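Local atomic coordinates of bifunctional endomannanase/endoglucanase (PDB entry 3W0K), a protein that probably cleaves internal beta-1,4 linkages of mannan and beta-glucan chains as a glycoside hydrolase of family 5. Residues N100-D104 with N150-L154; V254-G260 with W286-W291. All blocks are in the same frame, centred on the assembly; numbering follows the deposited sequence.

A beta/alpha barrel is held together differently in its wall and outside it. The centre of contact 2 lies about 7 Å from the chain centre; main-chain hydrogen bonds join neighbouring parallel strands, 254-259 and 287-290. The centre of contact 1 lies about 20 Å from the chain centre, where the loop before helix 105-121 meets helix 148-165 mainly by van der Waals contact of side chains; Asn100, Asp104 and Asn150 make their hydrogen bonds within their own segments or outside the contact. Both are largely buried, though contact 1 opens to the surface at Leu103. They share no element: the centres of contacts 1 and 2 are 25 Å apart, their nearest atoms about 13 Å.

Contact 1 (N100-D104 with N150-L154); sequences NLWLD and NHASL
A loop can be pre-shaped by its own side chains, as 100-104 is just before helix 105-121. Leu101 (phi/psi -53/-33) and Trp102 (-72/-17) form a type I turn, with Asn100 O accepting from Leu103 N (3.1 Å) and Asp104 N (2.8 Å). Two side chains fasten it: Asn100 OD1 takes Trp102 N at 3.1 Å in an Asx turn, and Asp104 OD2 takes Asn100 N at 2.8 Å. Opposite lies helical 150-154, where Leu154 N bonds Asn150 O at 3.1 Å; the closest CA atoms, of Trp102 and His151, are 6.7 Å apart. In the beta/alpha barrel this joins the loop following strand 78-83 to the N-terminal part of helix 148-165.

Apolar contact centres on Leu154 (chi1 t, chi2 p), whose CD2 lies 3.8 Å from Leu101 CG and 4.0 Å from Trp102 CZ3. The indole, in the m rotamer, also brings CZ3 within 3.7 Å of His151 CD2, at the imidazole edge; the ring planes make an oblique 44°.

The Asn150 carboxamide (chi1 p) lies against the loop in van der Waals contact only: CG is 3.9 Å from Trp102 O and ND2 3.7 Å from Leu103 CD2. Its OD1 accepts from Thr147 N and its ND2 donates to Gly145 O.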
loop_
_atom_site.group_PDB
_atom_site.type_symbol
_atom_site.label_atom_id
_atom_site.label_comp_id
_atom_site.label_asym_id
_atom_site.label_seq_id
_atom_site.Cartn_x
_atom_site.Cartn_y
_atom_site.Cartn_z
ATOM N N ASN A 100 16.571 -9.536 -10.585
ATOM C CA ASN A 100 16.588 -8.825 -9.312
ATOM C C ASN A 100 16.621 -7.334 -9.631
ATOM O O ASN A 100 17.651 -6.791 -10.036
ATOM C CB ASN A 100 17.816 -9.195 -8.478
ATOM C CG ASN A 100 17.937 -8.351 -7.220
ATOM O OD1 ASN A 100 16.994 -7.657 -6.832
ATOM N ND2 ASN A 100 19.106 -8.381 -6.593
ATOM N N LEU A 101 15.488 -6.678 -9.414
ATOM C CA LEU A 101 15.334 -5.254 -9.681
ATOM C C LEU A 101 16.385 -4.362 -9.028
ATOM O O LEU A 101 16.789 -3.352 -9.595
ATOM C CB LEU A 101 13.948 -4.801 -9.211
ATOM C CG LEU A 101 13.601 -3.317 -9.361
ATOM C CD1 LEU A 101 13.661 -2.929 -10.836
ATOM C CD2 LEU A 101 12.211 -3.041 -8.804
ATOM N N TRP A 102 16.853 -4.754 -7.850
ATOM C CA TRP A 102 17.804 -3.929 -7.127
ATOM C C TRP A 102 19.211 -3.870 -7.684
ATOM O O TRP A 102 19.937 -2.927 -7.394
ATOM C CB TRP A 102 17.796 -4.309 -5.643
ATOM C CG TRP A 102 16.391 -4.387 -5.146
ATOM C CD1 TRP A 102 15.721 -5.510 -4.757
ATOM C CD2 TRP A 102 15.429 -3.324 -5.138
ATOM N NE1 TRP A 102 14.399 -5.219 -4.530
ATOM C CE2 TRP A 102 14.191 -3.884 -4.754
ATOM C CE3 TRP A 102 15.492 -1.955 -5.427
ATOM C CZ2 TRP A 102 13.021 -3.122 -4.654
ATOM C CZ3 TRP A 102 14.328 -1.197 -5.329
ATOM C CH2 TRP A 102 13.110 -1.783 -4.946
ATOM N N LEU A 103 19.563 -4.822 -8.548
ATOM C CA LEU A 103 20.905 -4.860 -9.121
ATOM C C LEU A 103 20.984 -5.050 -10.630
ATOM O O LEU A 103 21.963 -4.636 -11.250
ATOM C CB LEU A 103 21.721 -5.978 -8.471
ATOM C CG LEU A 103 22.003 -5.895 -6.974
ATOM C CD1 LEU A 103 22.759 -7.139 -6.556
ATOM C CD2 LEU A 103 22.806 -4.638 -6.654
ATOM N N ASP A 104 19.984 -5.703 -11.213
ATOM C CA ASP A 104 20.004 -5.990 -12.648
ATOM C C ASP A 104 19.545 -4.865 -13.558
ATOM O O ASP A 104 18.386 -4.442 -13.508
ATOM C CB ASP A 104 19.189 -7.251 -12.950
ATOM C CG ASP A 104 19.696 -8.470 -12.202
ATOM O OD1 ASP A 104 20.868 -8.473 -11.767
ATOM O OD2 ASP A 104 18.920 -9.431 -12.060
ATOM N N ASN A 150 21.818 2.179 -3.761
ATOM C CA ASN A 150 21.282 1.687 -5.026
ATOM C C ASN A 150 19.767 1.824 -5.148
ATOM O O ASN A 150 19.248 2.034 -6.245
ATOM C CB ASN A 150 21.816 0.291 -5.428
ATOM C CG ASN A 150 21.454 -0.818 -4.450
ATOM O OD1 ASN A 150 20.392 -0.819 -3.832
ATOM N ND2 ASN A 150 22.329 -1.818 -4.366
ATOM N N HIS A 151 19.067 1.780 -4.016
ATOM C CA HIS A 151 17.620 1.959 -4.024
ATOM C C HIS A 151 17.347 3.414 -4.406
ATOM O O HIS A 151 16.531 3.688 -5.286
ATOM C CB HIS A 151 17.022 1.665 -2.641
ATOM C CG HIS A 151 15.602 2.121 -2.487
ATOM N ND1 HIS A 151 15.265 3.294 -1.846
ATOM C CD2 HIS A 151 14.435 1.569 -2.900
ATOM C CE1 HIS A 151 13.952 3.445 -1.869
ATOM N NE2 HIS A 151 13.424 2.412 -2.502
ATOM N N ALA A 152 18.049 4.344 -3.758
ATOM C CA ALA A 152 17.873 5.764 -4.050
ATOM C C ALA A 152 18.184 6.075 -5.513
ATOM O O ALA A 152 17.443 6.805 -6.168
ATOM C CB ALA A 152 18.751 6.612 -3.125
ATOM N N SER A 153 19.265 5.496 -6.031
ATOM C CA SER A 153 19.646 5.720 -7.423
ATOM C C SER A 153 18.554 5.261 -8.385
ATOM O O SER A 153 18.237 5.965 -9.345
ATOM C CB SER A 153 20.970 5.021 -7.743
ATOM O OG SER A 153 22.048 5.649 -7.067
ATOM N N LEU A 154 17.954 4.104 -8.107
ATOM C CA LEU A 154 16.888 3.585 -8.959
ATOM C C LEU A 154 15.638 4.455 -8.865
ATOM O O LEU A 154 14.998 4.736 -9.874
ATOM C CB LEU A 154 16.546 2.135 -8.602
ATOM C CG LEU A 154 15.448 1.495 -9.465
ATOM C CD1 LEU A 154 15.834 1.514 -10.943
ATOM C CD2 LEU A 154 15.191 0.070 -8.987
#

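Contact 2 (V254-G260 with W286-W291); sequences VHIGEFG and WGYSLW
Parallel neighbours in a barrel wall must reconcile main-chain pairing with side chains on two faces. Strands 254-259 and 287-290 run side by side, 4.7 Å apart at closest approach and at 26°, with Ile256 opposite Tyr288 (CA to CA 4.5 Å). Ile256 N donates to Gly287 O (3.1 Å), Ser289 N to Ile256 O (2.9 Å) and Trp291 N to Phe259 O (3.0 Å). The acceptors Ile256 and Phe259 are three residues apart but their donors only two, so the first strand takes up an extra residue around Gly257 (phi/psi -63/-31). Before the paired region, a water bridges Val254 O (2.7 Å) and Gly287 N (2.8 Å).

The missing side chain of Gly287 leaves the hollow that His255 (chi1 t) fills: NE2 lies 3.3 Å from Gly287 C, and a beta carbon there would clash with the imidazole. NE2 itself bonds Lys3 O. On the helix-facing side, Ile256 CB meets Tyr288 CB at 3.9 Å, and Ile256 CD1 reaches Trp286 CE3 at 3.7 Å. The Trp286 indole (chi1 m) takes Val254 CG1 over its face, a CH-pi contact 4.0 Å from the six-membered ring centroid. The Phe259 ring (chi1 p) has CE2 3.6 Å from Tyr288 CD1, obliquely, and Leu290 CD1 3.7 Å over its centroid, a second CH-pi contact.

Trp291 CE3 touches Glu258 CD at 3.6 Å. Glu258, bound by Arg40, Arg196 and Tyr198, also hydrogen-bonds through OE2 to a Tris molecule, probably from the crystallisation liquor; its place ending the barrel's seventh strand is that of the family 5 nucleophile, probably its role here.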
loop_
_atom_site.group_PDB
_atom_site.type_symbol
_atom_site.label_atom_id
_atom_site.label_comp_id
_atom_site.label_asym_id
_atom_site.label_seq_id
_atom_site.Cartn_x
_atom_site.Cartn_y
_atom_site.Cartn_z
ATOM N N VAL A 254 3.923 12.612 4.094
ATOM C CA VAL A 254 3.845 11.208 4.490
ATOM C C VAL A 254 2.406 10.701 4.431
ATOM O O VAL A 254 1.464 11.449 4.688
ATOM C CB VAL A 254 4.405 11.009 5.928
ATOM C CG1 VAL A 254 4.206 9.569 6.402
ATOM C CG2 VAL A 254 5.887 11.375 5.969
ATOM N N HIS A 255 2.247 9.429 4.078
ATOM C CA HIS A 255 0.931 8.803 3.995
ATOM C C HIS A 255 1.073 7.325 4.352
ATOM O O HIS A 255 2.145 6.747 4.180
ATOM C CB HIS A 255 0.363 8.935 2.579
ATOM C CG HIS A 255 -1.047 8.449 2.446
ATOM N ND1 HIS A 255 -1.359 7.167 2.044
ATOM C CD2 HIS A 255 -2.228 9.069 2.675
ATOM C CE1 HIS A 255 -2.672 7.020 2.032
ATOM N NE2 HIS A 255 -3.223 8.159 2.412
ATOM N N ILE A 256 0.009 6.729 4.886
ATOM C CA ILE A 256 0.025 5.310 5.241
ATOM C C ILE A 256 -0.688 4.546 4.120
ATOM O O ILE A 256 -1.919 4.469 4.089
ATOM C CB ILE A 256 -0.662 5.058 6.609
ATOM C CG1 ILE A 256 0.075 5.819 7.718
ATOM C CG2 ILE A 256 -0.698 3.564 6.924
ATOM C CD1 ILE A 256 1.517 5.374 7.942
ATOM N N GLY A 257 0.109 4.014 3.194
ATOM C CA GLY A 257 -0.415 3.290 2.042
ATOM C C GLY A 257 -1.184 2.021 2.336
ATOM O O GLY A 257 -2.051 1.624 1.550
ATOM N N GLU A 258 -0.808 1.343 3.417
ATOM C CA GLU A 258 -1.476 0.121 3.851
ATOM C C GLU A 258 -1.395 0.020 5.359
ATOM O O GLU A 258 -0.393 0.405 5.965
ATOM C CB GLU A 258 -0.782 -1.142 3.343
ATOM C CG GLU A 258 -0.654 -1.349 1.851
ATOM C CD GLU A 258 0.079 -2.644 1.532
ATOM O OE1 GLU A 258 0.128 -3.552 2.395
ATOM O OE2 GLU A 258 0.608 -2.766 0.408
ATOM N N PHE A 259 -2.456 -0.516 5.949
ATOM C CA PHE A 259 -2.507 -0.782 7.378
ATOM C C PHE A 259 -3.688 -1.697 7.640
ATOM O O PHE A 259 -4.546 -1.886 6.772
ATOM C CB PHE A 259 -2.570 0.502 8.234
ATOM C CG PHE A 259 -3.946 1.090 8.388
ATOM C CD1 PHE A 259 -4.589 1.061 9.626
ATOM C CD2 PHE A 259 -4.578 1.718 7.322
ATOM C CE1 PHE A 259 -5.841 1.654 9.797
ATOM C CE2 PHE A 259 -5.830 2.313 7.480
ATOM C CZ PHE A 259 -6.462 2.282 8.721
ATOM N N GLY A 260 -3.699 -2.323 8.808
ATOM C CA GLY A 260 -4.801 -3.203 9.132
ATOM C C GLY A 260 -4.389 -4.403 9.948
ATOM O O GLY A 260 -3.213 -4.577 10.279
ATOM N N TRP A 286 -2.107 12.387 9.285
ATOM C CA TRP A 286 -1.744 11.490 8.195
ATOM C C TRP A 286 -2.961 10.807 7.600
ATOM O O TRP A 286 -3.871 10.387 8.321
ATOM C CB TRP A 286 -0.828 10.374 8.692
ATOM C CG TRP A 286 0.565 10.764 9.055
ATOM C CD1 TRP A 286 1.147 11.991 8.931
ATOM C CD2 TRP A 286 1.566 9.894 9.595
ATOM N NE1 TRP A 286 2.454 11.938 9.362
ATOM C CE2 TRP A 286 2.735 10.662 9.775
ATOM C CE3 TRP A 286 1.585 8.535 9.946
ATOM C CZ2 TRP A 286 3.916 10.117 10.290
ATOM C CZ3 TRP A 286 2.759 7.993 10.460
ATOM C CH2 TRP A 286 3.909 8.786 10.626
ATOM N N GLY A 287 -2.946 10.663 6.279
ATOM C CA GLY A 287 -4.010 9.957 5.597
ATOM C C GLY A 287 -3.658 8.483 5.713
ATOM O O GLY A 287 -2.502 8.132 5.981
ATOM N N TYR A 288 -4.635 7.613 5.500
ATOM C CA TYR A 288 -4.399 6.178 5.611
ATOM C C TYR A 288 -5.329 5.361 4.728
ATOM O O TYR A 288 -6.455 5.770 4.452
ATOM C CB TYR A 288 -4.513 5.729 7.077
ATOM C CG TYR A 288 -5.695 6.309 7.827
ATOM C CD1 TYR A 288 -6.963 5.743 7.718
ATOM C CD2 TYR A 288 -5.535 7.415 8.660
ATOM C CE1 TYR A 288 -8.049 6.264 8.425
ATOM C CE2 TYR A 288 -6.614 7.943 9.374
ATOM C CZ TYR A 288 -7.863 7.362 9.250
ATOM O OH TYR A 288 -8.925 7.872 9.959
ATOM N N SER A 289 -4.838 4.205 4.286
ATOM C CA SER A 289 -5.593 3.313 3.413
ATOM C C SER A 289 -5.545 1.882 3.949
ATOM O O SER A 289 -4.471 1.292 4.061
ATOM C CB SER A 289 -5.002 3.366 1.999
ATOM O OG SER A 289 -5.756 2.593 1.085
ATOM N N LEU A 290 -6.711 1.338 4.292
ATOM C CA LEU A 290 -6.810 -0.022 4.824
ATOM C C LEU A 290 -6.488 -1.027 3.715
ATOM O O LEU A 290 -6.833 -0.802 2.550
ATOM C CB LEU A 290 -8.219 -0.264 5.382
ATOM C CG LEU A 290 -8.377 -1.365 6.433
ATOM C CD1 LEU A 290 -7.664 -0.978 7.721
ATOM C CD2 LEU A 290 -9.851 -1.599 6.704
ATOM N N TRP A 291 -5.834 -2.131 4.069
ATOM C CA TRP A 291 -5.453 -3.128 3.068
ATOM C C TRP A 291 -6.617 -3.742 2.284
ATOM O O TRP A 291 -6.501 -3.956 1.080
ATOM C CB TRP A 291 -4.562 -4.216 3.676
ATOM C CG TRP A 291 -4.198 -5.288 2.685
ATOM C CD1 TRP A 291 -4.439 -6.624 2.804
ATOM C CD2 TRP A 291 -3.582 -5.103 1.401
ATOM N NE1 TRP A 291 -4.019 -7.286 1.672
ATOM C CE2 TRP A 291 -3.491 -6.375 0.796
ATOM C CE3 TRP A 291 -3.105 -3.986 0.701
ATOM C CZ2 TRP A 291 -2.941 -6.562 -0.478
ATOM C CZ3 TRP A 291 -2.557 -4.172 -0.569
ATOM C CH2 TRP A 291 -2.482 -5.451 -1.142
HETATM O O HOH W 1 -1.137 12.084 4.652
#